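Local coordinates for E1 (PDB 3VX6), which activates the ubiquitin-like proteins ATG12 and ATG8 as an E1-like enzyme, for their conjugation to ATG5 and to phosphatidylethanolamine in autophagy, at residues S122-S127 against C141-Q146. Residues are numbered along the deposited sequence; the frame is centred on the assembly and turned at random.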
ATOM      1  N   SER A 122      -3.208   0.161  -1.127  1.00 38.89           N
ATOM      2  CA  SER A 122      -4.013   0.874  -0.154  1.00 37.97           C
ATOM      3  C   SER A 122      -3.563   0.539   1.264  1.00 38.45           C
ATOM      4  O   SER A 122      -2.736  -0.338   1.480  1.00 39.44           O
ATOM      5  CB  SER A 122      -5.479   0.504  -0.328  1.00 35.84           C
ATOM      6  OG  SER A 122      -6.296   1.344   0.453  1.00 36.70           O
ATOM      7  N   PHE A 123      -4.079   1.268   2.237  1.00 39.30           N
ATOM      8  CA  PHE A 123      -3.743   0.957   3.608  1.00 39.75           C
ATOM      9  C   PHE A 123      -5.032   0.943   4.393  1.00 39.25           C
ATOM     10  O   PHE A 123      -5.960   1.694   4.108  1.00 38.55           O
ATOM     11  CB  PHE A 123      -2.755   1.949   4.208  1.00 40.27           C
ATOM     12  CG  PHE A 123      -3.287   3.331   4.358  1.00 40.96           C
ATOM     13  CD1 PHE A 123      -3.385   4.174   3.261  1.00 40.49           C
ATOM     14  CD2 PHE A 123      -3.616   3.820   5.619  1.00 41.71           C
ATOM     15  CE1 PHE A 123      -3.796   5.494   3.416  1.00 42.27           C
ATOM     16  CE2 PHE A 123      -4.028   5.134   5.790  1.00 42.06           C
ATOM     17  CZ  PHE A 123      -4.117   5.976   4.690  1.00 42.84           C
ATOM     18  N   TYR A 124      -5.071   0.049   5.367  1.00 38.93           N
ATOM     19  CA  TYR A 124      -6.220  -0.158   6.218  1.00 37.93           C
ATOM     20  C   TYR A 124      -5.739  -0.085   7.662  1.00 38.18           C
ATOM     21  O   TYR A 124      -4.677  -0.609   8.019  1.00 38.41           O
ATOM     22  CB  TYR A 124      -6.815  -1.532   5.925  1.00 38.61           C
ATOM     23  CG  TYR A 124      -7.210  -1.723   4.474  1.00 42.06           C
ATOM     24  CD1 TYR A 124      -8.518  -1.467   4.050  1.00 41.05           C
ATOM     25  CD2 TYR A 124      -6.272  -2.146   3.517  1.00 40.42           C
ATOM     26  CE1 TYR A 124      -8.888  -1.630   2.713  1.00 43.30           C
ATOM     27  CE2 TYR A 124      -6.632  -2.308   2.169  1.00 41.51           C
ATOM     28  CZ  TYR A 124      -7.948  -2.049   1.777  1.00 44.24           C
ATOM     29  OH  TYR A 124      -8.349  -2.213   0.464  1.00 45.65           O
ATOM     30  N   MET A 125      -6.515   0.581   8.497  1.00 38.19           N
ATOM     31  CA  MET A 125      -6.134   0.709   9.883  1.00 38.46           C
ATOM     32  C   MET A 125      -7.276   0.245  10.752  1.00 35.89           C
ATOM     33  O   MET A 125      -8.413   0.591  10.499  1.00 35.92           O
ATOM     34  CB  MET A 125      -5.807   2.173  10.194  1.00 39.76           C
ATOM     35  CG  MET A 125      -5.362   2.416  11.615  1.00 42.09           C
ATOM     36  SD  MET A 125      -5.027   4.152  11.930  1.00 45.30           S
ATOM     37  CE  MET A 125      -5.745   4.299  13.561  1.00 43.31           C
ATOM     38  N   ILE A 126      -6.990  -0.588  11.736  1.00 35.12           N
ATOM     39  CA  ILE A 126      -8.037  -0.991  12.653  1.00 36.32           C
ATOM     40  C   ILE A 126      -7.593  -0.313  13.929  1.00 37.84           C
ATOM     41  O   ILE A 126      -6.396  -0.135  14.165  1.00 39.81           O
ATOM     42  CB  ILE A 126      -8.133  -2.518  12.866  1.00 35.57           C
ATOM     43  CG1 ILE A 126      -6.769  -3.095  13.259  1.00 34.75           C
ATOM     44  CG2 ILE A 126      -8.729  -3.166  11.616  1.00 35.27           C
ATOM     45  CD1 ILE A 126      -6.801  -4.563  13.683  1.00 31.54           C
ATOM     46  N   SER A 127      -8.540   0.106  14.744  1.00 38.64           N
ATOM     47  CA  SER A 127      -8.163   0.789  15.960  1.00 38.86           C
ATOM     48  C   SER A 127      -9.247   0.735  16.999  1.00 39.86           C
ATOM     49  O   SER A 127     -10.365   0.287  16.750  1.00 39.21           O
ATOM     50  CB  SER A 127      -7.827   2.259  15.662  1.00 38.93           C
ATOM     51  OG  SER A 127      -8.947   2.975  15.156  1.00 34.59           O
ATOM     52  N   CYS A 141      -2.229  -1.667   8.288  1.00 38.24           N
ATOM     53  CA  CYS A 141      -1.746  -2.686   7.373  1.00 37.15           C
ATOM     54  C   CYS A 141      -1.935  -2.172   5.960  1.00 37.09           C
ATOM     55  O   CYS A 141      -2.860  -1.417   5.675  1.00 35.19           O
ATOM     56  CB  CYS A 141      -2.510  -4.004   7.537  1.00 36.53           C
ATOM     57  SG  CYS A 141      -4.129  -4.089   6.719  1.00 37.44           S
ATOM     58  N   MET A 142      -1.015  -2.544   5.090  1.00 37.46           N
ATOM     59  CA  MET A 142      -1.105  -2.181   3.687  1.00 38.32           C
ATOM     60  C   MET A 142      -1.064  -3.573   3.072  1.00 36.58           C
ATOM     61  O   MET A 142       0.004  -4.159   2.932  1.00 36.82           O
ATOM     62  CB  MET A 142       0.106  -1.354   3.269  1.00 39.35           C
ATOM     63  CG  MET A 142       0.009  -0.832   1.857  1.00 39.75           C
ATOM     64  SD  MET A 142       1.415   0.167   1.480  1.00 41.34           S
ATOM     65  CE  MET A 142       0.823   1.819   1.827  1.00 43.71           C
ATOM     66  N   PRO A 143      -2.237  -4.129   2.727  1.00 34.87           N
ATOM     67  CA  PRO A 143      -2.315  -5.463   2.150  1.00 35.26           C
ATOM     68  C   PRO A 143      -1.347  -5.755   1.037  1.00 35.93           C
ATOM     69  O   PRO A 143      -1.228  -5.018   0.059  1.00 33.52           O
ATOM     70  CB  PRO A 143      -3.768  -5.566   1.713  1.00 35.43           C
ATOM     71  CG  PRO A 143      -4.449  -4.750   2.708  1.00 33.29           C
ATOM     72  CD  PRO A 143      -3.570  -3.522   2.725  1.00 33.90           C
ATOM     73  N   SER A 144      -0.645  -6.857   1.245  1.00 38.38           N
ATOM     74  CA  SER A 144       0.349  -7.384   0.336  1.00 40.09           C
ATOM     75  C   SER A 144      -0.095  -8.825   0.099  1.00 40.36           C
ATOM     76  O   SER A 144       0.081  -9.694   0.950  1.00 40.83           O
ATOM     77  CB  SER A 144       1.725  -7.344   0.999  1.00 40.35           C
ATOM     78  OG  SER A 144       2.633  -8.171   0.298  1.00 46.22           O
ATOM     79  N   PHE A 145      -0.696  -9.072  -1.055  1.00 40.97           N
ATOM     80  CA  PHE A 145      -1.169 -10.407  -1.365  1.00 40.09           C
ATOM     81  C   PHE A 145      -0.335 -11.082  -2.429  1.00 40.81           C
ATOM     82  O   PHE A 145       0.418 -10.439  -3.159  1.00 40.50           O
ATOM     83  CB  PHE A 145      -2.611 -10.353  -1.835  1.00 38.14           C
ATOM     84  CG  PHE A 145      -2.842  -9.354  -2.921  1.00 37.74           C
ATOM     85  CD1 PHE A 145      -3.104  -8.021  -2.614  1.00 37.06           C
ATOM     86  CD2 PHE A 145      -2.798  -9.743  -4.258  1.00 35.15           C
ATOM     87  CE1 PHE A 145      -3.322  -7.094  -3.626  1.00 37.60           C
ATOM     88  CE2 PHE A 145      -3.013  -8.828  -5.270  1.00 33.17           C
ATOM     89  CZ  PHE A 145      -3.276  -7.502  -4.960  1.00 35.69           C
ATOM     90  N   GLN A 146      -0.505 -12.395  -2.509  1.00 42.80           N
ATOM     91  CA  GLN A 146       0.205 -13.233  -3.458  1.00 43.83           C
ATOM     92  C   GLN A 146      -0.411 -14.623  -3.426  1.00 45.93           C
ATOM     93  O   GLN A 146      -1.182 -14.952  -2.527  1.00 46.81           O
ATOM     94  CB  GLN A 146       1.663 -13.345  -3.054  1.00 44.71           C
ATOM     95  CG  GLN A 146       1.849 -14.003  -1.707  1.00 45.91           C
ATOM     96  CD  GLN A 146       3.266 -14.442  -1.487  1.00 47.51           C
ATOM     97  OE1 GLN A 146       4.163 -13.622  -1.300  1.00 47.94           O
ATOM     98  NE2 GLN A 146       3.486 -15.747  -1.519  1.00 50.91           N
TER
HETATM   99  O   HOH W   1      -2.233  -2.539  -0.497  1.00 42.71           O
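The antiparallel hairpin of strands 123-130 and 135-144, part of a mixed sheet in the ATG7 N-terminal region, pairs Y124 with C141 near its open end. This is a hydrogen-bonded pair: Y124 N donates to C141 O at 2.7 Å with an N-H...O angle of 176°, and C141 N returns a bond to Y124 O. The two side chains therefore share one face of the sheet, where Y124 CB lies 3.8 Å from C141 SG. That sulfur sits obliquely to the Y124 ring, 5.5 Å from its centroid. Chi1 of -57° puts the tyrosine CG beside its own backbone N. P143 CD lies at the ring's edge, in its plane, modelled too close to be taken literally. K104 and L108 of helix 97-114 also touch Y124, and its ring meets that of Y82. An alanine at Y124 would keep CB beside the sulfur but would probably open a gap beside P143 and lose the ring's contact with Y82. The short strand axes are turned 131° from parallel, yet F123 CA and M142 CA are 4.1 Å apart. Past them the gap opens, and a water accepts from S122 N (2.9 Å) and can donate to P143 O, which N217 ND2 also reaches. The chemistry implies a buried join: backbone bonds set the register, Y124 and C141 pack on one face, F123 and M142 touch apart from them, and water bridges where direct pairing ends.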